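Local coordinates for putative DNA ligase-like protein Rv0938/MT0965 (Mycobacterium tuberculosis, PDB 2IRU) that probably works with Ku in non-homologous end joining to process, fill and reseal DNA double-strand breaks, this chain being its polymerase domain, at residues Val42-Ile47 / Thr100-Ile105; Gln10-Thr15 / Pro76-Arg81; Arg157-Leu162 / Lys200-Arg205; Thr135-Asp140 / Arg193-Leu198; Arg56-Asn59 / Ala65-Glu68. One frame throughout, in Å; residues are numbered along the deposited sequence.

Contact 1: Val42-Ile47 / Thr100-Ile105; sequences VMLGHI and TGLAWI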
# COMPACT_ATOMS: atom_id res chain seq x y z
N VAL A 42 -9.53 -4.02 -9.61
CA VAL A 42 -9.43 -2.75 -8.86
C VAL A 42 -8.03 -2.52 -8.28
O VAL A 42 -7.62 -1.34 -8.12
CB VAL A 42 -10.52 -2.62 -7.75
CG1 VAL A 42 -11.91 -2.68 -8.36
CG2 VAL A 42 -10.34 -3.68 -6.62
N MET A 43 -7.32 -3.61 -7.99
CA MET A 43 -5.99 -3.49 -7.39
C MET A 43 -4.90 -3.08 -8.40
O MET A 43 -3.98 -2.32 -8.06
CB MET A 43 -5.56 -4.81 -6.69
CG MET A 43 -4.32 -4.65 -5.85
SD MET A 43 -3.92 -6.16 -4.97
CE MET A 43 -2.43 -5.64 -4.07
N LEU A 44 -4.99 -3.58 -9.62
CA LEU A 44 -3.86 -3.46 -10.56
C LEU A 44 -3.46 -2.00 -10.88
O LEU A 44 -2.25 -1.68 -10.93
CB LEU A 44 -4.10 -4.27 -11.81
CG LEU A 44 -3.94 -5.77 -11.56
CD1 LEU A 44 -4.44 -6.42 -12.84
CD2 LEU A 44 -2.51 -6.16 -11.26
N GLY A 45 -4.46 -1.11 -10.98
CA GLY A 45 -4.21 0.28 -11.41
C GLY A 45 -3.30 0.99 -10.41
O GLY A 45 -2.58 1.93 -10.76
N HIS A 46 -3.35 0.56 -9.16
CA HIS A 46 -2.59 1.24 -8.09
C HIS A 46 -1.20 0.68 -7.80
O HIS A 46 -0.43 1.28 -7.01
CB HIS A 46 -3.44 1.34 -6.81
CG HIS A 46 -4.86 1.69 -7.10
ND1 HIS A 46 -5.24 2.92 -7.60
CD2 HIS A 46 -5.99 0.94 -7.04
CE1 HIS A 46 -6.55 2.91 -7.82
NE2 HIS A 46 -7.02 1.71 -7.49
N ILE A 47 -0.90 -0.46 -8.45
CA ILE A 47 0.42 -1.07 -8.40
C ILE A 47 1.11 -1.14 -9.77
O ILE A 47 2.31 -1.37 -9.83
CB ILE A 47 0.41 -2.43 -7.68
CG1 ILE A 47 -0.42 -3.45 -8.46
CG2 ILE A 47 -0.25 -2.27 -6.29
CD1 ILE A 47 -0.44 -4.89 -7.78
N THR A 100 -2.81 -12.57 -13.61
CA THR A 100 -1.98 -13.76 -13.40
C THR A 100 -0.77 -13.45 -12.51
O THR A 100 -0.33 -14.31 -11.73
CB THR A 100 -1.58 -14.42 -14.72
OG1 THR A 100 -2.77 -14.67 -15.49
CG2 THR A 100 -0.96 -15.75 -14.43
N GLY A 101 -0.27 -12.21 -12.56
CA GLY A 101 0.78 -11.78 -11.67
C GLY A 101 0.32 -11.85 -10.22
O GLY A 101 1.05 -12.27 -9.32
N LEU A 102 -0.92 -11.41 -9.97
CA LEU A 102 -1.47 -11.51 -8.61
C LEU A 102 -1.72 -12.97 -8.21
O LEU A 102 -1.60 -13.31 -7.04
CB LEU A 102 -2.73 -10.67 -8.46
CG LEU A 102 -2.47 -9.18 -8.38
CD1 LEU A 102 -3.73 -8.37 -8.59
CD2 LEU A 102 -1.79 -8.78 -7.06
N ALA A 103 -2.09 -13.81 -9.18
CA ALA A 103 -2.14 -15.26 -8.91
C ALA A 103 -0.76 -15.79 -8.43
O ALA A 103 -0.67 -16.63 -7.53
CB ALA A 103 -2.64 -16.01 -10.12
N TRP A 104 0.32 -15.30 -9.06
CA TRP A 104 1.70 -15.66 -8.64
C TRP A 104 1.96 -15.14 -7.21
O TRP A 104 2.46 -15.86 -6.36
CB TRP A 104 2.72 -15.05 -9.63
CG TRP A 104 4.12 -15.28 -9.21
CD1 TRP A 104 4.80 -16.49 -9.18
CD2 TRP A 104 5.01 -14.31 -8.64
NE1 TRP A 104 6.07 -16.30 -8.69
CE2 TRP A 104 6.23 -14.97 -8.36
CE3 TRP A 104 4.91 -12.92 -8.40
CZ2 TRP A 104 7.34 -14.29 -7.81
CZ3 TRP A 104 5.98 -12.25 -7.86
CH2 TRP A 104 7.20 -12.93 -7.58
N ILE A 105 1.54 -13.91 -6.93
CA ILE A 105 1.66 -13.36 -5.58
C ILE A 105 0.98 -14.32 -4.55
O ILE A 105 1.57 -14.67 -3.52
CB ILE A 105 1.03 -11.97 -5.54
CG1 ILE A 105 1.99 -10.96 -6.21
CG2 ILE A 105 0.65 -11.57 -4.10
CD1 ILE A 105 3.31 -10.74 -5.46
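A chi1 of -169° swings Met43 CG away from its own amide nitrogen, and the rest of the chain runs extended, which carries SD across to 4.0 Å from Leu102 CD2. Leu102 turns CG to the side opposite its carbonyl carbon (chi1 -75°), a setting that carries both methyls toward the last turns of helix 29-47. The fork then divides its partners. CD2 meets both the sulfur of Met43 and the end of Ile47, whose CD1 is 4.2 Å from Leu102 CD2. CD1 serves Leu44, with Leu44 CD2 at 3.7 Å from Leu102 CD1, the two leucine chains running antiparallel alongside each other. One leucine thus meets three residues of a neighbouring helix. The arrangement is a buried, perpendicular helix-helix contact within the primase-polymerase domain: the local axes stand at 90° and come no nearer than 11.4 Å, so it is the long side chains that span the gap. Ala40, one turn back on helix 29-47, also touches Leu102, and Val115 of strand 112-115 touches Ile47. Everything that meets across the crossing is aliphatic carbon or thioether sulfur, a chemistry that implies cohesion by dispersion and exclusion of water, with the relative position of the helices set by shape instead of by directional bonds.

Contact 2: Gln10-Thr15 / Pro76-Arg81; sequences QRVTLT and PPWLSR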
# COMPACT_ATOMS: atom_id res chain seq x y z
N GLN A 10 0.96 -16.41 -19.72
CA GLN A 10 1.08 -16.34 -18.25
C GLN A 10 0.23 -17.42 -17.62
O GLN A 10 -0.98 -17.45 -17.83
CB GLN A 10 0.58 -15.00 -17.78
CG GLN A 10 1.31 -13.82 -18.49
CD GLN A 10 1.05 -12.45 -17.84
OE1 GLN A 10 0.20 -12.31 -16.98
NE2 GLN A 10 1.80 -11.43 -18.29
N ARG A 11 0.86 -18.28 -16.83
CA ARG A 11 0.15 -19.38 -16.16
C ARG A 11 0.71 -19.55 -14.73
O ARG A 11 1.92 -19.52 -14.53
CB ARG A 11 0.35 -20.70 -16.91
CG ARG A 11 -0.06 -20.74 -18.39
CD ARG A 11 0.22 -22.12 -18.98
NE ARG A 11 -1.02 -22.92 -19.08
CZ ARG A 11 -1.24 -24.03 -18.40
NH1 ARG A 11 -0.31 -24.51 -17.59
NH2 ARG A 11 -2.39 -24.68 -18.51
N VAL A 12 -0.17 -19.74 -13.76
CA VAL A 12 0.26 -20.05 -12.39
C VAL A 12 -0.52 -21.24 -11.92
O VAL A 12 -1.74 -21.32 -12.11
CB VAL A 12 -0.01 -18.85 -11.46
CG1 VAL A 12 0.21 -19.20 -9.94
CG2 VAL A 12 0.89 -17.71 -11.86
N THR A 13 0.21 -22.17 -11.31
CA THR A 13 -0.39 -23.37 -10.73
C THR A 13 -0.42 -23.21 -9.18
O THR A 13 0.61 -23.08 -8.52
CB THR A 13 0.39 -24.67 -11.11
OG1 THR A 13 0.46 -24.83 -12.55
CG2 THR A 13 -0.32 -25.89 -10.48
N LEU A 14 -1.62 -23.20 -8.62
CA LEU A 14 -1.74 -23.13 -7.17
C LEU A 14 -1.40 -24.52 -6.61
O LEU A 14 -1.95 -25.55 -7.02
CB LEU A 14 -3.18 -22.76 -6.74
CG LEU A 14 -3.44 -22.63 -5.25
CD1 LEU A 14 -2.60 -21.49 -4.63
CD2 LEU A 14 -4.97 -22.45 -4.97
N THR A 15 -0.45 -24.54 -5.68
CA THR A 15 -0.14 -25.74 -4.92
C THR A 15 -0.55 -25.61 -3.46
O THR A 15 -0.71 -24.50 -2.97
CB THR A 15 1.38 -26.09 -4.95
OG1 THR A 15 2.10 -25.07 -4.24
CG2 THR A 15 1.88 -26.23 -6.42
N PRO A 76 8.38 -16.81 -12.64
CA PRO A 76 7.99 -16.94 -14.07
C PRO A 76 8.67 -15.92 -14.98
O PRO A 76 8.81 -14.77 -14.60
CB PRO A 76 6.48 -16.71 -14.04
CG PRO A 76 6.09 -17.20 -12.70
CD PRO A 76 7.20 -16.75 -11.76
N PRO A 77 9.12 -16.38 -16.17
CA PRO A 77 9.84 -15.45 -17.06
C PRO A 77 8.96 -14.33 -17.62
O PRO A 77 9.46 -13.29 -18.10
CB PRO A 77 10.34 -16.35 -18.20
CG PRO A 77 10.08 -17.74 -17.74
CD PRO A 77 9.08 -17.75 -16.69
N TRP A 78 7.64 -14.55 -17.58
CA TRP A 78 6.69 -13.61 -18.19
C TRP A 78 6.36 -12.42 -17.29
O TRP A 78 5.70 -11.45 -17.73
CB TRP A 78 5.42 -14.35 -18.64
CG TRP A 78 4.84 -15.27 -17.57
CD1 TRP A 78 4.94 -16.65 -17.51
CD2 TRP A 78 4.06 -14.89 -16.43
NE1 TRP A 78 4.27 -17.14 -16.41
CE2 TRP A 78 3.72 -16.09 -15.72
CE3 TRP A 78 3.60 -13.66 -15.93
CZ2 TRP A 78 2.96 -16.09 -14.55
CZ3 TRP A 78 2.83 -13.66 -14.72
CH2 TRP A 78 2.54 -14.88 -14.05
N LEU A 79 6.79 -12.46 -16.02
CA LEU A 79 6.58 -11.29 -15.16
C LEU A 79 7.35 -10.08 -15.71
O LEU A 79 8.51 -10.20 -16.10
CB LEU A 79 7.07 -11.59 -13.73
CG LEU A 79 6.12 -12.45 -12.90
CD1 LEU A 79 6.89 -12.97 -11.68
CD2 LEU A 79 4.93 -11.61 -12.44
N SER A 80 6.68 -8.93 -15.77
CA SER A 80 7.39 -7.68 -16.01
C SER A 80 8.39 -7.43 -14.86
O SER A 80 8.16 -7.85 -13.72
CB SER A 80 6.41 -6.53 -16.13
OG SER A 80 5.58 -6.76 -17.26
N ARG A 81 9.50 -6.75 -15.19
CA ARG A 81 10.49 -6.41 -14.19
C ARG A 81 11.28 -5.19 -14.62
O ARG A 81 11.39 -4.86 -15.81
CB ARG A 81 11.44 -7.57 -13.90
CG ARG A 81 12.30 -7.95 -15.12
CD ARG A 81 12.68 -9.41 -15.03
NE ARG A 81 11.55 -10.30 -15.29
CZ ARG A 81 11.50 -11.59 -14.92
NH1 ARG A 81 12.52 -12.15 -14.26
NH2 ARG A 81 10.42 -12.32 -15.17
O HOH W 1 4.22 -20.04 -16.04
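Gln10 lies across the indole of Trp78 like a strap, and the conformations of both residues serve that overlap. The Trp78 ring leaves its turn with CG between the backbone N and the carbonyl carbon (chi1 49°), a setting that presents a broad face to the N-terminal segment. Over that face sits Gln10 CA, 3.6 Å from the centroid of the five-membered ring and almost on its normal, a CH-pi contact. The extended Gln10 chain continues over the six-membered ring, where CG and CD each approach Trp78 CE3 at 3.4 Å. There the amide is tilted only 21° from the indole plane, and its OE1 is held by a hydrogen bond to Ser98. Pro76 CB lies against the opposite face, toward its rim. At the ring edge, Val12 CG2 lies 3.8 Å from Trp78 CZ2, while one water accepts from Trp78 NE1 (2.9 Å) and donates to Arg11 O (2.8 Å). Within 76-81, a type I beta turn from Pro76 to Leu79 is braced by Arg81, whose NE and NH2 both grip Leu79 O and whose NH2 also reaches Pro76 O at 3.0 Å. Away from the substrate and DNA sites, the contact lies beside helix 99-107, where Thr100 touches both Gln10 and Trp78; Leu14 packs on helix 29-47, and Ser80 joins strand 91-95 through backbone hydrogen bonding with Ile95.

Contact 3: Arg157-Leu162 / Lys200-Arg205; sequences RAVRDL and KRVAQR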
# COMPACT_ATOMS: atom_id res chain seq x y z
N ARG A 157 -9.04 14.34 8.33
CA ARG A 157 -9.84 15.38 7.68
C ARG A 157 -9.04 16.68 7.60
O ARG A 157 -9.15 17.43 6.63
CB ARG A 157 -11.20 15.56 8.37
CG ARG A 157 -12.18 14.40 8.16
CD ARG A 157 -13.58 14.72 8.71
NE ARG A 157 -13.52 15.14 10.10
CZ ARG A 157 -13.67 14.34 11.15
NH1 ARG A 157 -13.90 13.04 10.98
NH2 ARG A 157 -13.61 14.86 12.38
N ALA A 158 -8.21 16.92 8.61
CA ALA A 158 -7.33 18.09 8.61
C ALA A 158 -6.23 18.03 7.54
O ALA A 158 -5.92 19.04 6.89
CB ALA A 158 -6.75 18.31 10.00
N VAL A 159 -5.65 16.84 7.35
CA VAL A 159 -4.71 16.64 6.27
C VAL A 159 -5.43 16.89 4.93
O VAL A 159 -4.93 17.64 4.08
CB VAL A 159 -4.10 15.21 6.28
CG1 VAL A 159 -3.17 15.03 5.08
CG2 VAL A 159 -3.39 14.95 7.60
N ARG A 160 -6.59 16.25 4.78
CA ARG A 160 -7.43 16.42 3.60
C ARG A 160 -7.69 17.90 3.31
O ARG A 160 -7.64 18.33 2.16
CB ARG A 160 -8.77 15.71 3.76
CG ARG A 160 -9.67 15.83 2.53
CD ARG A 160 -11.13 15.58 2.86
NE ARG A 160 -11.61 16.48 3.91
CZ ARG A 160 -12.73 16.29 4.59
NH1 ARG A 160 -13.52 15.27 4.31
NH2 ARG A 160 -13.08 17.14 5.55
N ASP A 161 -7.97 18.67 4.35
CA ASP A 161 -8.35 20.07 4.17
C ASP A 161 -7.15 20.91 3.71
O ASP A 161 -7.29 21.76 2.81
CB ASP A 161 -8.98 20.61 5.45
CG ASP A 161 -10.38 20.02 5.70
OD1 ASP A 161 -10.96 19.36 4.80
OD2 ASP A 161 -10.92 20.25 6.80
N LEU A 162 -5.98 20.65 4.28
CA LEU A 162 -4.75 21.34 3.84
C LEU A 162 -4.43 21.03 2.38
O LEU A 162 -4.06 21.90 1.59
CB LEU A 162 -3.56 20.97 4.73
CG LEU A 162 -3.25 21.56 6.11
CD1 LEU A 162 -3.94 20.88 7.23
CD2 LEU A 162 -1.75 21.49 6.35
N LYS A 200 6.22 16.65 3.97
CA LYS A 200 6.78 17.17 5.23
C LYS A 200 6.20 18.53 5.59
O LYS A 200 5.86 18.76 6.76
CB LYS A 200 8.30 17.29 5.13
CG LYS A 200 9.03 17.61 6.42
CD LYS A 200 10.48 17.90 6.12
CE LYS A 200 11.31 18.08 7.37
NZ LYS A 200 11.84 16.79 7.89
N ARG A 201 6.12 19.44 4.60
CA ARG A 201 5.53 20.78 4.81
C ARG A 201 4.08 20.69 5.33
O ARG A 201 3.70 21.42 6.27
CB ARG A 201 5.61 21.65 3.53
CG ARG A 201 5.23 23.12 3.77
CD ARG A 201 5.56 24.09 2.61
NE ARG A 201 6.85 23.86 1.97
CZ ARG A 201 7.00 23.37 0.74
NH1 ARG A 201 5.92 23.06 0.01
NH2 ARG A 201 8.21 23.19 0.23
N VAL A 202 3.30 19.80 4.70
CA VAL A 202 1.91 19.55 5.12
C VAL A 202 1.84 19.08 6.59
O VAL A 202 1.09 19.64 7.42
CB VAL A 202 1.20 18.55 4.15
CG1 VAL A 202 -0.17 18.13 4.69
CG2 VAL A 202 1.04 19.19 2.79
N ALA A 203 2.64 18.06 6.91
CA ALA A 203 2.71 17.49 8.27
C ALA A 203 3.12 18.53 9.32
O ALA A 203 2.48 18.65 10.38
CB ALA A 203 3.68 16.34 8.31
N GLN A 204 4.18 19.28 9.03
CA GLN A 204 4.63 20.32 9.96
C GLN A 204 3.60 21.43 10.11
O GLN A 204 3.41 21.96 11.22
CB GLN A 204 5.99 20.89 9.53
CG GLN A 204 7.08 19.84 9.68
CD GLN A 204 8.45 20.32 9.23
OE1 GLN A 204 8.56 21.24 8.42
NE2 GLN A 204 9.49 19.68 9.75
N ARG A 205 2.89 21.75 9.03
CA ARG A 205 1.82 22.76 9.11
C ARG A 205 0.68 22.29 9.99
O ARG A 205 0.14 23.08 10.80
CB ARG A 205 1.31 23.13 7.71
CG ARG A 205 0.21 24.19 7.61
CD ARG A 205 -0.29 24.30 6.14
NE ARG A 205 0.79 24.45 5.15
CZ ARG A 205 0.75 23.98 3.89
NH1 ARG A 205 -0.30 23.31 3.44
NH2 ARG A 205 1.79 24.17 3.08
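Leu162 and Val202 form the packed centre between helices 149-164 and 192-209, two helices of a domain in the archaeo-eukaryotic primase clan; their local axes approach to 10.3 Å at an angle of 124°. Leu162 points at helix 192-209, and its CD2 rests 4.1 Å from Val202 CG1. Val159 adds to this apolar core from the same helix as Leu162. It and Val202 each turn CG1 away from their own backbone N, and the two CG1 methyls meet at 4.3 Å. Leu206 of helix 192-209 touches Ala158, Val159 and Leu162. Val159 also lies about 4 Å, side chain to side chain, from Leu141, which by similarity binds substrate of the polymerase.

Toward solvent the contact is looser in kind. There the aliphatic part of Arg205, which bends at chi3, runs alongside Leu162 in the opposite direction; the exact fit of these two side chains is doubtful in the model. Farther out on helix 149-164, Arg160 makes a cation-pi contact with Trp260 and grips its neighbour side-on, NE and NH2 of Arg160 lying 3.1 and 3.2 Å from the same Asp161 OD1.

Contact 4: Thr135-Asp140 / Arg193-Leu198; sequences TRLVFD and RGATVL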
# COMPACT_ATOMS: atom_id res chain seq x y z
N THR A 135 3.94 9.94 -8.45
CA THR A 135 2.65 10.20 -9.09
C THR A 135 1.58 10.61 -8.07
O THR A 135 0.54 11.16 -8.44
CB THR A 135 2.11 8.96 -9.84
OG1 THR A 135 1.76 7.95 -8.91
CG2 THR A 135 3.14 8.44 -10.90
N ARG A 136 1.85 10.33 -6.80
CA ARG A 136 0.89 10.59 -5.69
C ARG A 136 1.69 10.76 -4.42
O ARG A 136 2.85 10.33 -4.36
CB ARG A 136 -0.06 9.39 -5.56
CG ARG A 136 0.60 8.08 -5.15
CD ARG A 136 -0.28 6.87 -5.45
NE ARG A 136 0.32 5.66 -4.88
CZ ARG A 136 0.10 4.41 -5.29
NH1 ARG A 136 -0.71 4.15 -6.31
NH2 ARG A 136 0.73 3.41 -4.67
N LEU A 137 1.09 11.42 -3.42
CA LEU A 137 1.65 11.43 -2.06
C LEU A 137 0.98 10.36 -1.18
O LEU A 137 -0.20 10.03 -1.36
CB LEU A 137 1.45 12.80 -1.38
CG LEU A 137 1.90 14.10 -2.05
CD1 LEU A 137 1.54 15.31 -1.15
CD2 LEU A 137 3.38 14.05 -2.34
N VAL A 138 1.72 9.86 -0.21
CA VAL A 138 1.11 9.04 0.82
C VAL A 138 1.47 9.60 2.18
O VAL A 138 2.61 10.06 2.41
CB VAL A 138 1.51 7.55 0.74
CG1 VAL A 138 2.97 7.37 1.11
CG2 VAL A 138 0.63 6.69 1.64
N PHE A 139 0.48 9.62 3.06
CA PHE A 139 0.70 9.92 4.47
C PHE A 139 0.29 8.70 5.30
O PHE A 139 -0.78 8.12 5.06
CB PHE A 139 -0.11 11.13 4.92
CG PHE A 139 0.26 12.38 4.20
CD1 PHE A 139 1.17 13.27 4.76
CD2 PHE A 139 -0.31 12.68 2.96
CE1 PHE A 139 1.52 14.44 4.05
CE2 PHE A 139 0.01 13.82 2.26
CZ PHE A 139 0.93 14.71 2.81
N ASP A 140 1.13 8.31 6.25
CA ASP A 140 0.81 7.22 7.16
C ASP A 140 0.47 7.90 8.48
O ASP A 140 1.34 8.52 9.10
CB ASP A 140 2.04 6.33 7.36
CG ASP A 140 1.82 5.18 8.34
OD1 ASP A 140 0.72 5.01 8.95
OD2 ASP A 140 2.81 4.44 8.51
N ARG A 193 12.11 13.09 -3.96
CA ARG A 193 12.71 14.06 -3.03
C ARG A 193 11.79 15.28 -2.87
O ARG A 193 11.56 15.75 -1.75
CB ARG A 193 14.14 14.45 -3.47
CG ARG A 193 15.17 13.30 -3.25
CD ARG A 193 16.58 13.72 -3.62
NE ARG A 193 16.58 14.26 -4.98
CZ ARG A 193 17.06 13.63 -6.05
NH1 ARG A 193 17.63 12.43 -5.94
NH2 ARG A 193 17.01 14.22 -7.23
N GLY A 194 11.24 15.76 -3.99
CA GLY A 194 10.32 16.89 -3.99
C GLY A 194 9.02 16.59 -3.28
O GLY A 194 8.54 17.40 -2.47
N ALA A 195 8.43 15.43 -3.60
CA ALA A 195 7.22 14.92 -2.94
C ALA A 195 7.39 14.82 -1.44
O ALA A 195 6.48 15.18 -0.66
CB ALA A 195 6.82 13.55 -3.53
N THR A 196 8.57 14.37 -1.01
CA THR A 196 8.85 14.22 0.43
C THR A 196 8.89 15.58 1.13
O THR A 196 8.33 15.76 2.24
CB THR A 196 10.14 13.44 0.68
OG1 THR A 196 10.03 12.14 0.06
CG2 THR A 196 10.36 13.23 2.17
N VAL A 197 9.53 16.56 0.49
CA VAL A 197 9.54 17.95 1.01
C VAL A 197 8.11 18.52 1.14
O VAL A 197 7.75 19.05 2.21
CB VAL A 197 10.51 18.84 0.20
CG1 VAL A 197 10.23 20.33 0.42
CG2 VAL A 197 11.96 18.47 0.55
N LEU A 198 7.28 18.30 0.11
CA LEU A 198 5.89 18.76 0.11
C LEU A 198 5.04 18.12 1.23
O LEU A 198 4.34 18.83 1.99
CB LEU A 198 5.23 18.52 -1.25
CG LEU A 198 3.73 18.86 -1.40
CD1 LEU A 198 3.39 20.34 -1.03
CD2 LEU A 198 3.29 18.57 -2.83
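Leu137 pushes its branched end against Ala195, its CD2 resting 3.7 Å from Ala195 CB and the same distance from Ala195 O. The other methyl reaches one turn farther along the helix, where Leu137 CD1 stands 4.1 Å from Leu198 CD2. The two leucines cross at about a right angle, so they meet methyl against methyl instead of lying along each other. With CG of Leu137 set opposite its carbonyl carbon (chi1 -53°), the fork opens directly over the helix and splits its two methyls between the two partners. The small Ala195 probably helps strand and helix come close, the CA atoms of Leu137 and Ala195 being 6.6 Å apart. This is apolar packing of a helix onto a sheet, and both Leu137 and Ala195 are buried. Farther along the strand, Asp140 probably binds both manganese ions of the polymerase site, as in relatives, and its OD2 is bonded to Gln233. At the near end the chain turns a corner at Arg136, whose guanidinium is tied to Asp291 and Gln117. Strand 129-143 is flanked by strand 180-186, where Leu137 has backbone hydrogen bonding with Thr184, and by strand 227-230, where the backbones of Asp140 and Asp230 are bonded likewise; helix 192-209 packs on the sheet, its Ala199 and Val202 touching Phe139.

Contact 5: Arg56-Asn59 / Ala65-Glu68; sequences RWPN and AFFE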
# COMPACT_ATOMS: atom_id res chain seq x y z
N ARG A 56 6.48 -12.51 2.45
CA ARG A 56 6.00 -13.87 2.32
C ARG A 56 5.95 -14.60 3.63
O ARG A 56 6.88 -14.48 4.45
CB ARG A 56 6.90 -14.70 1.35
CG ARG A 56 6.84 -14.14 -0.07
CD ARG A 56 7.82 -14.78 -1.06
NE ARG A 56 7.56 -16.22 -1.22
CZ ARG A 56 8.41 -17.07 -1.80
NH1 ARG A 56 9.60 -16.64 -2.26
NH2 ARG A 56 8.07 -18.35 -1.92
N TRP A 57 4.88 -15.36 3.82
CA TRP A 57 4.73 -16.28 4.95
C TRP A 57 4.51 -17.73 4.41
O TRP A 57 3.37 -18.19 4.38
CB TRP A 57 3.50 -15.87 5.79
CG TRP A 57 3.69 -14.66 6.66
CD1 TRP A 57 3.92 -14.68 8.03
CD2 TRP A 57 3.62 -13.26 6.30
NE1 TRP A 57 4.01 -13.40 8.52
CE2 TRP A 57 3.84 -12.51 7.49
CE3 TRP A 57 3.41 -12.58 5.09
CZ2 TRP A 57 3.83 -11.11 7.51
CZ3 TRP A 57 3.41 -11.19 5.10
CH2 TRP A 57 3.63 -10.46 6.31
N PRO A 58 5.59 -18.45 4.00
CA PRO A 58 5.45 -19.78 3.34
C PRO A 58 4.60 -20.76 4.15
O PRO A 58 3.89 -21.56 3.55
CB PRO A 58 6.91 -20.32 3.26
CG PRO A 58 7.76 -19.07 3.22
CD PRO A 58 7.00 -18.04 4.12
N ASN A 59 4.61 -20.67 5.48
CA ASN A 59 3.75 -21.58 6.26
C ASN A 59 2.73 -20.82 7.13
O ASN A 59 2.19 -21.36 8.12
CB ASN A 59 4.54 -22.60 7.09
CG ASN A 59 4.95 -23.82 6.27
OD1 ASN A 59 4.20 -24.25 5.37
ND2 ASN A 59 6.14 -24.34 6.55
N ALA A 65 8.45 -15.18 8.55
CA ALA A 65 8.19 -14.45 7.28
C ALA A 65 9.46 -13.74 6.82
O ALA A 65 10.43 -13.57 7.60
CB ALA A 65 7.06 -13.43 7.44
N PHE A 66 9.46 -13.33 5.55
CA PHE A 66 10.56 -12.53 5.03
C PHE A 66 10.10 -11.56 3.93
O PHE A 66 9.19 -11.89 3.16
CB PHE A 66 11.67 -13.45 4.48
CG PHE A 66 11.22 -14.39 3.38
CD1 PHE A 66 10.78 -15.70 3.68
CD2 PHE A 66 11.29 -13.99 2.03
CE1 PHE A 66 10.38 -16.58 2.67
CE2 PHE A 66 10.91 -14.89 1.00
CZ PHE A 66 10.43 -16.19 1.34
N PHE A 67 10.70 -10.36 3.92
CA PHE A 67 10.59 -9.49 2.74
C PHE A 67 11.44 -10.02 1.59
O PHE A 67 12.52 -10.60 1.80
CB PHE A 67 11.08 -8.08 3.05
CG PHE A 67 10.06 -7.21 3.71
CD1 PHE A 67 8.96 -6.71 3.00
CD2 PHE A 67 10.26 -6.79 5.03
CE1 PHE A 67 8.01 -5.86 3.62
CE2 PHE A 67 9.35 -5.95 5.66
CZ PHE A 67 8.22 -5.47 4.95
N GLU A 68 10.99 -9.77 0.37
CA GLU A 68 11.76 -10.14 -0.81
C GLU A 68 11.61 -8.99 -1.80
O GLU A 68 10.49 -8.49 -1.98
CB GLU A 68 11.25 -11.46 -1.40
CG GLU A 68 12.25 -12.08 -2.36
CD GLU A 68 11.86 -13.46 -2.87
OE1 GLU A 68 10.73 -13.93 -2.52
OE2 GLU A 68 12.69 -14.05 -3.64
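Arg56 runs beside Phe66, both side chains pointing the same way. CB begins the path over the phenyl face, 4.1 Å from the Phe66 ring centroid, a CH-pi contact. CD comes next, 3.7 Å from Phe66 CE2 and nearer still to Glu68, whose OE1 is 3.4 Å from Arg56 CD. A bend at chi3 (61°) then turns the head: NE gives its hydrogen to Gln108 O, while the guanidinium has Phe66 CZ over one face, the two planes 66° apart. At the tip, NH1 makes a salt bridge to Glu68 OE1 at 2.9 Å, a fairly straight bond (161°) arriving on the syn side, with guanidinium and carboxylate nearly coplanar. The two segments belong to a beta hairpin, strands 53-56 and 66-68 of an antiparallel sheet. Arg56 and Phe66 form a hydrogen-bonded pair, Arg56 N to Phe66 O at 2.9 Å and Phe66 N to Arg56 O at 3.0 Å. Both segments overlap regions that by similarity contact target DNA. Beyond the pair, Ala65 CB sits over the indole face of Trp57, 3.2 Å from the centroid of its five-membered ring, and Pro58 CG touches Phe66 CE1 at 3.7 Å.

The five contacts fall into two groups on opposite sides of the chain's centre. Contacts 1 and 2 touch, their centres 12 Å apart, with Trp104 and Thr100 of helix 99-107 packing on the segments of contact 2; contact 5, a local hairpin, is nested inside the loops both of them close. Contacts 3 and 4 follow later along the chain, share helix 192-209, cross each other in sequence and meet at Phe139, again with centres 12 Å apart. A probable hydrogen bond from Arg136 NH1 to His46 O joins contacts 1 and 4 between the groups. Contact 5 lies in regions that by similarity bind target DNA, and its nearest atoms are about 12 Å from those of contact 4, which holds a probable manganese ligand.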